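Aromatic-ring-hydroxylating dioxygenase beta subunit (Catenulispora acidiphila, PDB 6VW4) is of unknown function but binds the tricyclic polyketide S-DNPA in the pocket of an NTF2-like fold, consistent with a role in polyketide biosynthesis. Local coordinates at residues V14-H17 with Q18-M22; E31-A34 with D35-P39. All coordinates share one frame; numbering follows the deposited sequence.

Contact 1 (V14-H17 with Q18-M22); sequences VQQH and QARQM. With SDN ([(3S)-9-hydroxy-1-methyl-10-oxo-4,10-dihydro-3H-benzo[g]isochromen-3-yl]acetic acid), chain C.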
loop_
_atom_site.group_PDB
_atom_site.type_symbol
_atom_site.label_atom_id
_atom_site.label_comp_id
_atom_site.label_asym_id
_atom_site.label_seq_id
_atom_site.Cartn_x
_atom_site.Cartn_y
_atom_site.Cartn_z
ATOM N N VAL A 14 -1.428 3.339 14.167
ATOM C CA VAL A 14 -2.304 4.082 13.244
ATOM C C VAL A 14 -2.679 3.218 12.032
ATOM O O VAL A 14 -3.853 3.161 11.626
ATOM C CB VAL A 14 -1.660 5.401 12.800
ATOM C CG1 VAL A 14 -2.534 6.041 11.665
ATOM C CG2 VAL A 14 -1.487 6.346 13.991
ATOM N N GLN A 15 -1.703 2.508 11.461
ATOM C CA GLN A 15 -2.006 1.638 10.325
ATOM C C GLN A 15 -3.024 0.565 10.704
ATOM O O GLN A 15 -3.943 0.270 9.928
ATOM C CB GLN A 15 -0.742 0.971 9.811
ATOM C CG GLN A 15 0.314 1.884 9.341
ATOM C CD GLN A 15 1.609 1.122 9.063
ATOM O OE1 GLN A 15 2.373 0.761 9.983
ATOM N NE2 GLN A 15 1.847 0.848 7.807
ATOM N N GLN A 16 -2.875 -0.029 11.903
ATOM C CA GLN A 16 -3.807 -1.061 12.348
ATOM C C GLN A 16 -5.207 -0.491 12.497
ATOM O O GLN A 16 -6.203 -1.133 12.114
ATOM C CB GLN A 16 -3.333 -1.668 13.673
ATOM C CG GLN A 16 -4.386 -2.515 14.405
ATOM C CD GLN A 16 -4.270 -4.019 14.086
ATOM O OE1 GLN A 16 -3.448 -4.429 13.268
ATOM N NE2 GLN A 16 -5.102 -4.836 14.728
ATOM N N HIS A 17 -5.299 0.689 13.111
ATOM C CA HIS A 17 -6.581 1.355 13.304
ATOM C C HIS A 17 -7.200 1.713 11.959
ATOM O O HIS A 17 -8.383 1.480 11.728
ATOM C CB HIS A 17 -6.347 2.616 14.171
ATOM C CG HIS A 17 -7.535 3.516 14.301
ATOM N ND1 HIS A 17 -8.603 3.232 15.132
ATOM C CD2 HIS A 17 -7.806 4.720 13.729
ATOM C CE1 HIS A 17 -9.496 4.204 15.031
ATOM N NE2 HIS A 17 -9.025 5.130 14.209
ATOM N N GLN A 18 -6.411 2.272 11.036
ATOM C CA GLN A 18 -6.997 2.605 9.731
ATOM C C GLN A 18 -7.475 1.358 9.005
ATOM O O GLN A 18 -8.553 1.358 8.402
ATOM C CB GLN A 18 -6.005 3.382 8.878
ATOM C CG GLN A 18 -5.786 4.802 9.420
ATOM C CD GLN A 18 -4.697 5.509 8.698
ATOM O OE1 GLN A 18 -3.795 4.867 8.167
ATOM N NE2 GLN A 18 -4.762 6.842 8.666
ATOM N N ALA A 19 -6.711 0.266 9.103
ATOM C CA ALA A 19 -7.102 -0.974 8.448
ATOM C C ALA A 19 -8.436 -1.479 8.976
ATOM O O ALA A 19 -9.346 -1.803 8.198
ATOM C CB ALA A 19 -6.025 -2.034 8.664
ATOM N N ARG A 20 -8.590 -1.524 10.308
ATOM C CA ARG A 20 -9.856 -1.992 10.890
ATOM C C ARG A 20 -11.018 -1.083 10.488
ATOM O O ARG A 20 -12.066 -1.566 10.061
ATOM C CB ARG A 20 -9.762 -2.068 12.422
ATOM C CG ARG A 20 -8.773 -3.081 12.960
ATOM C CD ARG A 20 -9.392 -4.412 13.306
ATOM N NE ARG A 20 -8.601 -5.113 14.323
ATOM C CZ ARG A 20 -8.241 -6.397 14.260
ATOM N NH1 ARG A 20 -8.605 -7.158 13.224
ATOM N NH2 ARG A 20 -7.511 -6.922 15.237
ATOM N N GLN A 21 -10.846 0.236 10.612
ATOM C CA GLN A 21 -11.841 1.174 10.115
ATOM C C GLN A 21 -12.321 0.799 8.721
ATOM O O GLN A 21 -13.524 0.734 8.459
ATOM C CB GLN A 21 -11.257 2.579 9.997
ATOM C CG GLN A 21 -11.315 3.390 11.151
ATOM C CD GLN A 21 -10.824 4.780 10.853
ATOM O OE1 GLN A 21 -9.905 4.986 10.033
ATOM N NE2 GLN A 21 -11.374 5.744 11.568
ATOM N N MET A 22 -11.377 0.654 7.778
ATOM C CA MET A 22 -11.777 0.470 6.387
ATOM C C MET A 22 -12.321 -0.925 6.123
ATOM O O MET A 22 -13.125 -1.097 5.205
ATOM C CB MET A 22 -10.627 0.756 5.422
ATOM C CG MET A 22 -10.161 2.171 5.363
ATOM S SD MET A 22 -11.473 3.399 5.741
ATOM C CE MET A 22 -12.003 3.439 3.954
HETATM O O4 SDN C . -13.702 6.773 4.562
HETATM C C11 SDN C . -12.695 7.203 3.697
HETATM C C12 SDN C . -12.971 7.622 2.396
HETATM C C13 SDN C . -14.440 7.611 1.913
HETATM O O5 SDN C . -15.305 7.253 2.642
HETATM C C14 SDN C . -14.753 8.067 0.499
HETATM C C15 SDN C . -16.222 8.081 0.012
HETATM O O3 SDN C . -16.534 9.055 -1.008
HETATM C C16 SDN C . -17.340 7.266 0.679
HETATM C C10 SDN C . -11.377 7.166 4.121
HETATM C C9 SDN C . -10.339 7.573 3.269
HETATM C C8 SDN C . -10.614 8.004 1.980
HETATM C C7 SDN C . -11.931 8.024 1.530
HETATM C C6 SDN C . -12.233 8.497 0.071
HETATM C C5 SDN C . -13.692 8.501 -0.381
HETATM C C4 SDN C . -14.006 8.956 -1.736
HETATM C C3 SDN C . -15.475 9.227 -2.016
HETATM C C2 SDN C . -15.728 8.148 -3.054
HETATM C C1 SDN C . -15.977 8.508 -4.504
HETATM O O2 SDN C . -15.915 9.706 -4.867
HETATM O O1 SDN C . -16.255 7.578 -5.316
#
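Val14 and Gln18, one turn apart on helix 8-26, lie side by side on the packed flank, with Val14 CG1 3.7 Å from Gln18 CD. Gln18 CG stands anti to its carbonyl carbon (chi1 -71°) and the chain beyond is extended, carrying the amide back along the preceding turn, CG passing 3.4 Å from Val14 O. That oxygen also accepts Gln18 N at 2.8 Å, the first of four i to i+4 backbone bonds. Strands 75-86 and 132-139 of the beta-sheet cover this flank: Val14 rests on Leu132, Gln18 on Phe80, and Gln18 NE2 is hydrogen-bonded to Asp122. Cutting Gln18 back to an alanine is likely to leave Asp122 without this donor and open a gap beside Val14 CG1. On the next flank Gln21 CG lies over one face of the His17 ring, 4.2 Å above its plane and toward the rim, ring and amide planes inclined by 37°; His17 NE2 bonds to Thr134 OG1 and Gln21 NE2 to Thr36 OG1. Looser is the side of exposed Arg20, where Gln16 NE2 sits over one guanidinium face with the planes 80° apart. Gln16 NE2 and Arg20 NH2, 3.2 Å apart, are both donors; the former gives to Ile85 O of the second subunit. No side-chain hydrogen bond joins one turn to the next; the polar ends of Gln16, His17, Gln18 and Gln21 bond outward, tying the helix to the sheet, Thr36 and another subunit.

Contact 2 (E31-A34 with D35-P39); sequences EEYA and DTFTP. With SDN ([(3S)-9-hydroxy-1-methyl-10-oxo-4,10-dihydro-3H-benzo[g]isochromen-3-yl]acetic acid), chain C.
Tyr33 O accepts two hydrogen bonds from Thr36, from OG1 at 2.8 Å in the carbonyl plane and from N at 3.0 Å well above that plane. Thr36 OG1 reaches it from between its own backbone N and carbonyl carbon (chi1 71°). These bonds finish helix 30-34 of the NTF2-like (SnoaL-like) fold, where a type I beta turn from Ala34 to Phe37 leads into strand 37-38. Phe37 N closes the turn on Ala34 O at 3.1 Å, and Asp35 N, just past the helix, makes an i to i+4 bond to Glu31 O at 2.9 Å. Asp35 lies on the exposed side, with a long, weak ion pair to Arg55. On the buried side Ala34 packs against Ile58 and Val59 of helix 55-68. Tyr33 and Phe37 form an offset edge-to-face pair, the edge of Phe37 turned to the face of Tyr33, with planes at 63° and centroids 5.2 Å apart. The tyrosine ring is thereby backed near its hydroxyl end, which faces the ligand. SDN O4 donates to Tyr33 OH at 2.8 Å, while Phe37 CE1 comes within 3.4 Å of Tyr33 CZ, the carbon that bears the hydroxyl.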
loop_
_atom_site.group_PDB
_atom_site.type_symbol
_atom_site.label_atom_id
_atom_site.label_comp_id
_atom_site.label_asym_id
_atom_site.label_seq_id
_atom_site.Cartn_x
_atom_site.Cartn_y
_atom_site.Cartn_z
ATOM N N GLU A 31 -21.999 1.444 11.045
ATOM C CA GLU A 31 -22.042 1.845 12.453
ATOM C C GLU A 31 -20.713 1.557 13.129
ATOM O O GLU A 31 -20.172 2.406 13.849
ATOM C CB GLU A 31 -23.173 1.125 13.196
ATOM C CG GLU A 31 -24.576 1.571 12.785
ATOM C CD GLU A 31 -25.094 0.859 11.523
ATOM O OE1 GLU A 31 -26.325 0.918 11.273
ATOM O OE2 GLU A 31 -24.282 0.250 10.778
ATOM N N GLU A 32 -20.161 0.366 12.879
ATOM C CA GLU A 32 -18.835 0.037 13.399
ATOM C C GLU A 32 -17.815 1.068 12.947
ATOM O O GLU A 32 -16.917 1.443 13.705
ATOM C CB GLU A 32 -18.383 -1.335 12.908
ATOM C CG GLU A 32 -19.016 -2.521 13.526
ATOM C CD GLU A 32 -18.330 -3.806 13.063
ATOM O OE1 GLU A 32 -17.100 -3.777 12.772
ATOM O OE2 GLU A 32 -19.025 -4.843 12.997
ATOM N N TYR A 33 -17.935 1.524 11.693
ATOM C CA TYR A 33 -17.006 2.514 11.182
ATOM C C TYR A 33 -17.162 3.808 11.942
ATOM O O TYR A 33 -16.164 4.426 12.325
ATOM C CB TYR A 33 -17.210 2.733 9.683
ATOM C CG TYR A 33 -16.456 3.910 9.071
ATOM C CD1 TYR A 33 -15.135 3.787 8.727
ATOM C CD2 TYR A 33 -17.075 5.129 8.836
ATOM C CE1 TYR A 33 -14.439 4.813 8.148
ATOM C CE2 TYR A 33 -16.368 6.186 8.268
ATOM C CZ TYR A 33 -15.048 5.993 7.904
ATOM O OH TYR A 33 -14.286 6.977 7.337
ATOM N N ALA A 34 -18.406 4.239 12.169
ATOM C CA ALA A 34 -18.612 5.497 12.888
ATOM C C ALA A 34 -18.124 5.401 14.327
ATOM O O ALA A 34 -17.690 6.401 14.891
ATOM C CB ALA A 34 -20.088 5.914 12.853
ATOM N N ASP A 35 -18.153 4.213 14.921
ATOM C CA ASP A 35 -17.642 4.043 16.277
ATOM C C ASP A 35 -16.126 4.110 16.374
ATOM O O ASP A 35 -15.596 4.009 17.489
ATOM C CB ASP A 35 -18.076 2.688 16.868
ATOM C CG ASP A 35 -19.570 2.646 17.224
ATOM O OD1 ASP A 35 -20.208 3.725 17.269
ATOM O OD2 ASP A 35 -20.103 1.540 17.435
ATOM N N THR A 36 -15.401 4.184 15.256
ATOM C CA THR A 36 -13.960 4.414 15.355
ATOM C C THR A 36 -13.635 5.890 15.332
ATOM O O THR A 36 -12.458 6.271 15.456
ATOM C CB THR A 36 -13.191 3.704 14.227
ATOM O OG1 THR A 36 -13.438 4.373 12.987
ATOM C CG2 THR A 36 -13.604 2.245 14.132
ATOM N N PHE A 37 -14.642 6.720 15.116
ATOM C CA PHE A 37 -14.500 8.161 15.262
ATOM C C PHE A 37 -14.846 8.582 16.696
ATOM O O PHE A 37 -15.539 7.876 17.414
ATOM C CB PHE A 37 -15.409 8.890 14.280
ATOM C CG PHE A 37 -14.903 8.932 12.845
ATOM C CD1 PHE A 37 -14.914 7.804 12.051
ATOM C CD2 PHE A 37 -14.422 10.121 12.313
ATOM C CE1 PHE A 37 -14.488 7.862 10.747
ATOM C CE2 PHE A 37 -13.999 10.188 11.004
ATOM C CZ PHE A 37 -14.037 9.063 10.223
ATOM N N THR A 38 -14.350 9.743 17.109
ATOM C CA THR A 38 -14.804 10.291 18.373
ATOM C C THR A 38 -16.283 10.664 18.270
ATOM O O THR A 38 -16.818 10.784 17.169
ATOM C CB THR A 38 -14.015 11.524 18.768
ATOM O OG1 THR A 38 -14.160 12.517 17.760
ATOM C CG2 THR A 38 -12.564 11.199 18.972
ATOM N N PRO A 39 -16.972 10.846 19.413
ATOM C CA PRO A 39 -18.423 11.180 19.348
ATOM C C PRO A 39 -18.720 12.458 18.585
ATOM O O PRO A 39 -19.795 12.561 17.972
ATOM C CB PRO A 39 -18.826 11.301 20.825
ATOM C CG PRO A 39 -17.824 10.331 21.555
ATOM C CD PRO A 39 -16.522 10.527 20.789
HETATM O O4 SDN C . -13.702 6.773 4.562
HETATM C C11 SDN C . -12.695 7.203 3.697
HETATM C C12 SDN C . -12.971 7.622 2.396
HETATM C C13 SDN C . -14.440 7.611 1.913
HETATM O O5 SDN C . -15.305 7.253 2.642
HETATM C C14 SDN C . -14.753 8.067 0.499
HETATM C C15 SDN C . -16.222 8.081 0.012
HETATM O O3 SDN C . -16.534 9.055 -1.008
HETATM C C16 SDN C . -17.340 7.266 0.679
HETATM C C10 SDN C . -11.377 7.166 4.121
HETATM C C9 SDN C . -10.339 7.573 3.269
HETATM C C8 SDN C . -10.614 8.004 1.980
HETATM C C7 SDN C . -11.931 8.024 1.530
HETATM C C6 SDN C . -12.233 8.497 0.071
HETATM C C5 SDN C . -13.692 8.501 -0.381
HETATM C C4 SDN C . -14.006 8.956 -1.736
HETATM C C3 SDN C . -15.475 9.227 -2.016
HETATM C C2 SDN C . -15.728 8.148 -3.054
HETATM C C1 SDN C . -15.977 8.508 -4.504
HETATM O O2 SDN C . -15.915 9.706 -4.867
HETATM O O1 SDN C . -16.255 7.578 -5.316
#

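Contact 1 on helix 8-26 and contact 2 at the end of helix 30-34 follow one another in the chain, and their centres lie about 12 Å apart. They meet directly: Gln21 NE2 is 2.9 Å from Thr36 OG1, a probable hydrogen bond, so the threonine just beyond the end of helix 30-34 is also held by helix 8-26. Beside it His17 CE1 packs 3.6 Å from Thr36 O; elsewhere Gln21 O lies 3.5 Å from Tyr33 CD1. Both contacts reach SDN, contact 1 by van der Waals approach, Met22 CE lying 3.8 Å from SDN C10, and contact 2 through the Tyr33 hydroxyl. Arg137 joins the two, with weak hydrogen bonds to Gln21 OE1 and Tyr33 OH.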